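Local coordinates for PRD-containing transcription regulator (PDB 3NUF), which probably regulates transcription through its PRD, an all-helical domain that in related bacterial regulators senses sugar supply by phosphorylation of histidines, at residues A[29-34]-A[94-99]; A[9-14]-A[49-54]; A[89-94]-A[100-105]. One frame throughout, in Å; residues are numbered along the deposited sequence. Where two conformers were deposited one is given.

Contact 1 of 3, residues A[29-34]-A[94-99]; sequences TALVNY and VQHIGH. With EDO (1,2-ethanediol), chain G.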
# COMPACT_ATOMS: atom_id res chain seq x y z
N THR A 29 -5.32 -6.74 -7.89
CA THR A 29 -5.77 -7.72 -6.91
C THR A 29 -4.59 -8.35 -6.19
O THR A 29 -4.57 -8.44 -4.98
CB THR A 29 -6.65 -8.81 -7.50
OG1 THR A 29 -7.76 -8.17 -8.15
CG2 THR A 29 -7.19 -9.76 -6.41
N ALA A 30 -3.58 -8.77 -6.97
CA ALA A 30 -2.38 -9.37 -6.39
C ALA A 30 -1.70 -8.43 -5.39
O ALA A 30 -1.30 -8.84 -4.29
CB ALA A 30 -1.39 -9.76 -7.48
N LEU A 31 -1.63 -7.16 -5.78
CA LEU A 31 -0.94 -6.17 -4.92
C LEU A 31 -1.73 -5.92 -3.61
O LEU A 31 -1.12 -5.91 -2.53
CB LEU A 31 -0.73 -4.86 -5.70
CG LEU A 31 -0.07 -3.73 -4.93
CD1 LEU A 31 1.29 -4.16 -4.39
CD2 LEU A 31 0.08 -2.49 -5.84
N VAL A 32 -3.03 -5.67 -3.71
CA VAL A 32 -3.83 -5.52 -2.49
C VAL A 32 -3.71 -6.74 -1.59
O VAL A 32 -3.51 -6.63 -0.37
CB VAL A 32 -5.30 -5.23 -2.86
CG1 VAL A 32 -6.17 -5.22 -1.60
CG2 VAL A 32 -5.41 -3.91 -3.53
N ASN A 33 -3.85 -7.94 -2.16
CA ASN A 33 -3.69 -9.14 -1.39
C ASN A 33 -2.33 -9.19 -0.68
O ASN A 33 -2.21 -9.55 0.50
CB ASN A 33 -3.78 -10.38 -2.27
CG ASN A 33 -5.16 -10.68 -2.81
OD1 ASN A 33 -6.14 -10.13 -2.38
ND2 ASN A 33 -5.21 -11.59 -3.78
N TYR A 34 -1.26 -8.87 -1.44
CA TYR A 34 0.11 -8.87 -0.90
C TYR A 34 0.23 -7.93 0.29
O TYR A 34 0.80 -8.28 1.35
CB TYR A 34 1.11 -8.52 -2.00
CG TYR A 34 2.50 -8.22 -1.54
CD1 TYR A 34 3.42 -9.23 -1.40
CD2 TYR A 34 2.92 -6.92 -1.27
CE1 TYR A 34 4.70 -8.96 -0.99
CE2 TYR A 34 4.19 -6.66 -0.82
CZ TYR A 34 5.05 -7.69 -0.71
OH TYR A 34 6.36 -7.44 -0.29
N VAL A 94 6.95 -0.75 -1.86
CA VAL A 94 7.46 0.04 -3.02
C VAL A 94 8.46 -0.79 -3.82
O VAL A 94 8.37 -0.86 -5.05
CB VAL A 94 8.12 1.31 -2.52
CG1 VAL A 94 8.88 2.04 -3.68
CG2 VAL A 94 7.08 2.24 -1.86
N GLN A 95 9.40 -1.43 -3.15
CA GLN A 95 10.37 -2.26 -3.81
C GLN A 95 9.79 -3.47 -4.48
O GLN A 95 10.27 -3.89 -5.53
CB GLN A 95 11.51 -2.58 -2.86
CG GLN A 95 12.26 -1.36 -2.34
CD GLN A 95 12.80 -0.47 -3.43
OE1 GLN A 95 12.50 0.76 -3.50
NE2 GLN A 95 13.55 -1.03 -4.28
N HIS A 96 8.81 -4.06 -3.84
CA HIS A 96 8.07 -5.18 -4.41
C HIS A 96 7.38 -4.83 -5.71
O HIS A 96 7.48 -5.60 -6.66
CB HIS A 96 7.03 -5.72 -3.39
CG HIS A 96 6.05 -6.70 -3.96
ND1 HIS A 96 6.38 -8.01 -4.15
CD2 HIS A 96 4.78 -6.54 -4.38
CE1 HIS A 96 5.31 -8.64 -4.64
NE2 HIS A 96 4.34 -7.77 -4.82
N ILE A 97 6.73 -3.69 -5.79
CA ILE A 97 6.08 -3.24 -7.03
C ILE A 97 7.11 -3.04 -8.11
O ILE A 97 6.89 -3.49 -9.24
CB ILE A 97 5.26 -1.98 -6.78
CG1 ILE A 97 4.08 -2.21 -5.84
CG2 ILE A 97 4.71 -1.40 -8.10
CD1 ILE A 97 3.49 -0.94 -5.26
N GLY A 98 8.20 -2.39 -7.78
CA GLY A 98 9.25 -2.10 -8.73
C GLY A 98 8.95 -0.88 -9.57
O GLY A 98 7.82 -0.40 -9.64
N HIS A 99 9.99 -0.37 -10.22
CA HIS A 99 9.91 0.81 -11.10
C HIS A 99 9.29 2.02 -10.44
O HIS A 99 8.62 2.83 -11.11
CB HIS A 99 9.15 0.45 -12.40
CG HIS A 99 9.85 -0.56 -13.21
ND1 HIS A 99 9.49 -1.87 -13.22
CD2 HIS A 99 10.93 -0.45 -14.02
CE1 HIS A 99 10.31 -2.53 -14.03
NE2 HIS A 99 11.18 -1.68 -14.55
C1 EDO G . 8.25 -9.77 -0.99
O1 EDO G . 7.92 -9.07 0.22
C2 EDO G . 9.43 -9.07 -1.60
O2 EDO G . 9.10 -8.68 -2.94
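Tyr34 and His96 stack face to face where helix 25-41 meets the C-terminal end of helix 84-97, within the all-helical PRD fold. Tyr34 CB points toward helix 84-97 and lies 4.4 Å from His96 NE2. CG, anti to the backbone N (chi1 168°), carries the ring across and lies 3.8 Å from His96 NE2. CD1 sits against CE1 and NE2 of the same imidazole. Along the other edge of the phenol ring, on the same face, CD2 and CE2 both lie over His96 CD2. CZ comes closest of all, 3.5 Å from His96 CG. The hydroxyl ends beside His96 CB. The two side chains run in opposite directions, and their planes differ by only 5°. The ring centroids are 3.6 Å apart.

A second, apolar layer lies next to the stack. Leu31 and Ile97 cross at about a right angle, with Leu31 CD1 3.7 Å from Ile97 CG1. Leu31 CD1 also comes near the edge of the imidazole, at CD2. Met61 and Ser65 of helix 48-67 touch Ile97 as well. Helix 84-97 ends here, and Gly98 leaves helical geometry with positive phi.

A 1,2-ethanediol molecule, probably from the crystallisation liquor, lies at the edges of both rings. Its O1 is implausibly close to Tyr34 OH, and that bond is doubtful. Its O2 is hydrogen-bonded to His96 ND1 at 3.1 Å, in the plane of the imidazole.

Contact 2 of 3, residues A[9-14]-A[49-54]; sequences VELPTE and LQLQVL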
# COMPACT_ATOMS: atom_id res chain seq x y z
N VAL A 9 -7.65 -14.19 0.58
CA VAL A 9 -8.16 -12.86 0.89
C VAL A 9 -9.47 -12.62 0.14
O VAL A 9 -9.52 -12.73 -1.09
CB VAL A 9 -7.11 -11.75 0.56
CG1 VAL A 9 -7.71 -10.36 0.81
CG2 VAL A 9 -5.82 -11.96 1.38
N GLU A 10 -10.50 -12.22 0.88
CA GLU A 10 -11.80 -11.88 0.30
C GLU A 10 -12.09 -10.38 0.50
O GLU A 10 -12.48 -9.94 1.58
CB GLU A 10 -12.89 -12.76 0.92
CG GLU A 10 -12.82 -14.24 0.47
CD GLU A 10 -13.97 -15.10 1.01
OE1 GLU A 10 -14.46 -14.80 2.13
OE2 GLU A 10 -14.37 -16.07 0.33
N LEU A 11 -11.94 -9.62 -0.58
CA LEU A 11 -11.98 -8.18 -0.52
C LEU A 11 -13.40 -7.66 -0.45
O LEU A 11 -14.30 -8.24 -1.04
CB LEU A 11 -11.26 -7.65 -1.75
CG LEU A 11 -9.79 -8.13 -1.86
CD1 LEU A 11 -9.24 -7.66 -3.21
CD2 LEU A 11 -8.92 -7.61 -0.69
N PRO A 12 -13.59 -6.50 0.20
CA PRO A 12 -14.92 -5.89 0.23
C PRO A 12 -15.39 -5.45 -1.13
O PRO A 12 -14.60 -5.14 -2.04
CB PRO A 12 -14.71 -4.64 1.09
CG PRO A 12 -13.48 -4.82 1.78
CD PRO A 12 -12.61 -5.77 1.00
N THR A 13 -16.71 -5.41 -1.30
CA THR A 13 -17.29 -4.98 -2.54
C THR A 13 -16.70 -3.72 -3.16
O THR A 13 -16.44 -3.67 -4.35
CB THR A 13 -18.82 -4.72 -2.30
OG1 THR A 13 -19.40 -5.94 -1.83
CG2 THR A 13 -19.51 -4.27 -3.56
N GLU A 14 -16.52 -2.70 -2.32
CA GLU A 14 -16.00 -1.41 -2.80
C GLU A 14 -14.57 -1.52 -3.29
O GLU A 14 -14.22 -0.88 -4.28
CB GLU A 14 -16.07 -0.34 -1.73
CG GLU A 14 -17.51 -0.04 -1.25
CD GLU A 14 -18.12 -1.06 -0.25
OE1 GLU A 14 -17.44 -2.00 0.21
OE2 GLU A 14 -19.30 -0.88 0.08
N LEU A 49 -12.97 0.38 5.60
CA LEU A 49 -12.80 1.76 5.11
C LEU A 49 -11.32 2.08 4.85
O LEU A 49 -10.95 2.67 3.79
CB LEU A 49 -13.37 2.79 6.10
CG LEU A 49 -14.92 2.83 6.13
CD1 LEU A 49 -15.43 3.71 7.31
CD2 LEU A 49 -15.55 3.28 4.77
N GLN A 50 -10.46 1.70 5.79
CA GLN A 50 -9.03 1.89 5.58
C GLN A 50 -8.55 1.14 4.35
O GLN A 50 -7.68 1.64 3.59
CB GLN A 50 -8.25 1.44 6.80
CG GLN A 50 -8.38 2.42 7.95
CD GLN A 50 -7.91 1.89 9.30
OE1 GLN A 50 -7.71 0.70 9.50
NE2 GLN A 50 -7.70 2.82 10.24
N LEU A 51 -9.09 -0.05 4.16
CA LEU A 51 -8.69 -0.85 3.05
C LEU A 51 -9.10 -0.20 1.71
O LEU A 51 -8.35 -0.29 0.74
CB LEU A 51 -9.20 -2.28 3.24
CG LEU A 51 -8.85 -3.23 2.10
CD1 LEU A 51 -7.33 -3.36 2.00
CD2 LEU A 51 -9.48 -4.63 2.23
N GLN A 52 -10.25 0.50 1.64
CA GLN A 52 -10.65 1.28 0.47
C GLN A 52 -9.65 2.38 0.13
O GLN A 52 -9.22 2.54 -1.02
CB GLN A 52 -12.02 1.94 0.72
CG GLN A 52 -13.20 1.04 0.58
CD GLN A 52 -14.51 1.81 0.81
OE1 GLN A 52 -14.73 2.83 0.18
NE2 GLN A 52 -15.35 1.31 1.69
N VAL A 53 -9.28 3.16 1.13
CA VAL A 53 -8.34 4.25 0.97
C VAL A 53 -6.97 3.72 0.57
O VAL A 53 -6.32 4.24 -0.33
CB VAL A 53 -8.30 5.09 2.26
CG1 VAL A 53 -7.25 6.16 2.21
CG2 VAL A 53 -9.66 5.75 2.51
N LEU A 54 -6.56 2.65 1.17
CA LEU A 54 -5.30 1.97 0.81
C LEU A 54 -5.28 1.50 -0.62
O LEU A 54 -4.34 1.70 -1.40
CB LEU A 54 -5.01 0.79 1.74
CG LEU A 54 -3.83 -0.06 1.38
CD1 LEU A 54 -2.52 0.71 1.63
CD2 LEU A 54 -3.84 -1.41 2.16
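Glu14 has CG anti to its carbonyl carbon (chi1 -61°) and then bends at chi2 (78°), which lays CB and CG against the amide of Gln52. Gln52 also starts with CG anti to the carbonyl carbon but runs extended beyond it, which brings its amide to Glu14. On the glutamate side the touching is done by CB and CG: Glu14 CB lies 3.7 Å from Gln52 CD. Glu14 CG is 3.9 Å from Gln52 NE2. The carboxylate and amide planes are nearly parallel, 9° apart. No hydrogen bond joins the two segments.

The apolar half lies beside it. In one of the two conformers of Leu51, its CD2 meets the Pro12 ring at CD, 3.6 Å away. Leu11 CD2 reaches the same methyl more loosely, at 4.2 Å. Pro12 occupies the N-cap position of helix 13-21, so the contact sets the start of that helix against helix 48-67.

Around it, Ile36 of helix 25-41 touches both Leu11 and Leu51. Val15 of helix 13-21 packs on Leu51 and Gln52. Helix 104-115 meets helix 48-67 through Val53 and Leu54, which both touch His111.

Contact 3 of 3, residues A[89-94]-A[100-105]; sequences LADQVV and LEVAEK. With EDO (1,2-ethanediol), chain G.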
# COMPACT_ATOMS: atom_id res chain seq x y z
N LEU A 89 7.72 -1.28 6.26
CA LEU A 89 6.70 -2.01 5.50
C LEU A 89 6.44 -1.28 4.19
O LEU A 89 6.33 -1.91 3.12
CB LEU A 89 5.42 -2.19 6.32
CG LEU A 89 5.51 -3.12 7.50
CD1 LEU A 89 4.32 -2.95 8.43
CD2 LEU A 89 5.57 -4.56 6.97
N ALA A 90 6.29 0.05 4.24
CA ALA A 90 6.06 0.81 3.02
C ALA A 90 7.21 0.65 2.04
O ALA A 90 6.98 0.47 0.83
CB ALA A 90 5.84 2.27 3.34
N ASP A 91 8.46 0.71 2.53
CA ASP A 91 9.60 0.50 1.65
C ASP A 91 9.55 -0.88 0.98
O ASP A 91 9.82 -1.00 -0.21
CB ASP A 91 10.90 0.65 2.45
CG ASP A 91 12.13 0.52 1.60
OD1 ASP A 91 12.47 1.49 0.94
OD2 ASP A 91 12.75 -0.53 1.58
N GLN A 92 9.18 -1.90 1.74
CA GLN A 92 9.10 -3.24 1.17
C GLN A 92 8.06 -3.27 0.06
O GLN A 92 8.28 -3.88 -1.00
CB GLN A 92 8.71 -4.24 2.25
CG GLN A 92 8.71 -5.65 1.73
CD GLN A 92 8.64 -6.71 2.81
OE1 GLN A 92 8.81 -6.43 3.99
NE2 GLN A 92 8.40 -7.94 2.38
N VAL A 93 6.92 -2.62 0.25
CA VAL A 93 5.88 -2.61 -0.79
C VAL A 93 6.32 -1.90 -2.05
O VAL A 93 6.17 -2.40 -3.17
CB VAL A 93 4.60 -1.98 -0.28
CG1 VAL A 93 3.50 -1.84 -1.42
CG2 VAL A 93 3.99 -2.79 0.84
N VAL A 94 6.95 -0.75 -1.86
CA VAL A 94 7.46 0.04 -3.02
C VAL A 94 8.46 -0.79 -3.82
O VAL A 94 8.37 -0.86 -5.05
CB VAL A 94 8.12 1.31 -2.52
CG1 VAL A 94 8.88 2.04 -3.68
CG2 VAL A 94 7.08 2.24 -1.86
N LEU A 100 9.54 2.17 -9.15
CA LEU A 100 9.13 3.31 -8.40
C LEU A 100 10.28 3.96 -7.70
O LEU A 100 11.26 3.30 -7.37
CB LEU A 100 8.08 2.92 -7.36
CG LEU A 100 6.69 2.53 -7.90
CD1 LEU A 100 5.80 2.00 -6.77
CD2 LEU A 100 6.04 3.73 -8.61
N GLU A 101 10.12 5.23 -7.38
CA GLU A 101 11.10 5.91 -6.57
C GLU A 101 11.00 5.54 -5.10
O GLU A 101 9.90 5.33 -4.59
CB GLU A 101 10.96 7.42 -6.72
CG GLU A 101 11.11 7.87 -8.16
CD GLU A 101 12.43 7.50 -8.84
OE1 GLU A 101 13.47 7.74 -8.16
OE2 GLU A 101 12.43 7.05 -10.02
N VAL A 102 12.13 5.47 -4.43
CA VAL A 102 12.17 5.09 -3.03
C VAL A 102 11.18 5.90 -2.20
O VAL A 102 10.50 5.35 -1.33
CB VAL A 102 13.61 5.22 -2.42
CG1 VAL A 102 13.62 5.04 -0.90
CG2 VAL A 102 14.53 4.18 -3.07
N ALA A 103 11.14 7.20 -2.42
CA ALA A 103 10.34 8.10 -1.63
C ALA A 103 8.84 7.93 -1.76
O ALA A 103 8.11 8.56 -0.99
CB ALA A 103 10.76 9.56 -1.93
N GLU A 104 8.33 7.07 -2.62
CA GLU A 104 6.96 6.63 -2.59
C GLU A 104 6.64 6.06 -1.19
O GLU A 104 5.46 6.04 -0.78
CB GLU A 104 6.67 5.57 -3.61
CG GLU A 104 6.72 6.00 -5.06
CD GLU A 104 5.43 6.62 -5.62
OE1 GLU A 104 4.35 6.58 -4.96
OE2 GLU A 104 5.53 7.11 -6.77
N LYS A 105 7.64 5.59 -0.45
CA LYS A 105 7.36 5.00 0.85
C LYS A 105 6.71 5.97 1.81
O LYS A 105 6.03 5.52 2.74
CB LYS A 105 8.63 4.40 1.45
CG LYS A 105 9.65 5.38 1.93
CD LYS A 105 10.93 4.72 2.44
CE LYS A 105 11.97 5.71 2.81
NZ LYS A 105 13.23 5.07 3.42
C1 EDO G . 8.25 -9.77 -0.99
O1 EDO G . 7.92 -9.07 0.22
C2 EDO G . 9.43 -9.07 -1.60
O2 EDO G . 9.10 -8.68 -2.94
O HOH W 1 11.05 2.36 -1.27
O HOH W 2 14.40 3.09 1.86
O HOH W 3 10.39 0.28 -6.91
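Ala90 and Lys105 bring the two backbones to 4.9 Å between CA atoms, where helix 84-97 meets the start of helix 104-115, just after a type I beta turn from Glu101 to Glu104. The small side chain of Ala90 permits this approach. Its CB lies 3.3 Å from Lys105 O and also packs on Lys105 CB.

Val94 packs against the loop and turn with both methyls. CG1 is anti to the backbone N (chi1 171°) and meets Glu101 O at 3.6 Å and Leu100 CB at 3.9 Å. CG2 lies against Lys105 N and Glu104 CB. Glu104 turns its carboxylate elsewhere, to a salt bridge with Arg64. Met61 of helix 48-67 touches Val94, Leu100 and Glu104 alike.

Here a short loop joins two helices consecutive in the chain, the last two, within the PRD fold.

Asp91 and Lys105 lie side by side and point the same way. The extended lysine passes its CD 3.9 Å from Asp91 OD1. The charged ends stay beyond salt-bridge range, with Asp91 OD1 4.4 Å from Lys105 NZ. A water bridges them, giving a proton to Asp91 OD1 and accepting one from Lys105 NZ. A second water lies between Asp91 OD1 and Val102 O. A third donates to Val94 O and accepts from Leu100 N at 3.1 Å, linking the last turn of helix 84-97 to the loop. Elsewhere on helix 84-97, Gln92 NE2 lies too close to O1 of the ethanediol for that bond to be other than doubtful.

How the contacts relate
Contacts 1 and 3 both use helix 84-97 and share Val94. Their centres are about 10 Å apart, and the ethanediol touches both. Contact 2 lies farther off, its centre about 16 Å from that of contact 1 and about 21 Å from that of contact 3. It touches contact 1 where Val32 and Asn33 of helix 25-41 pack on Leu11 and Val9. Contacts 2 and 3 do not touch and lie on opposite sides of the chain's centre. Along the chain, contact 2 closes before contact 3 opens, while contact 1 crosses both. Together their segments draw on all five helices of this single-chain domain, and the touch between contacts 1 and 2 links the two sets.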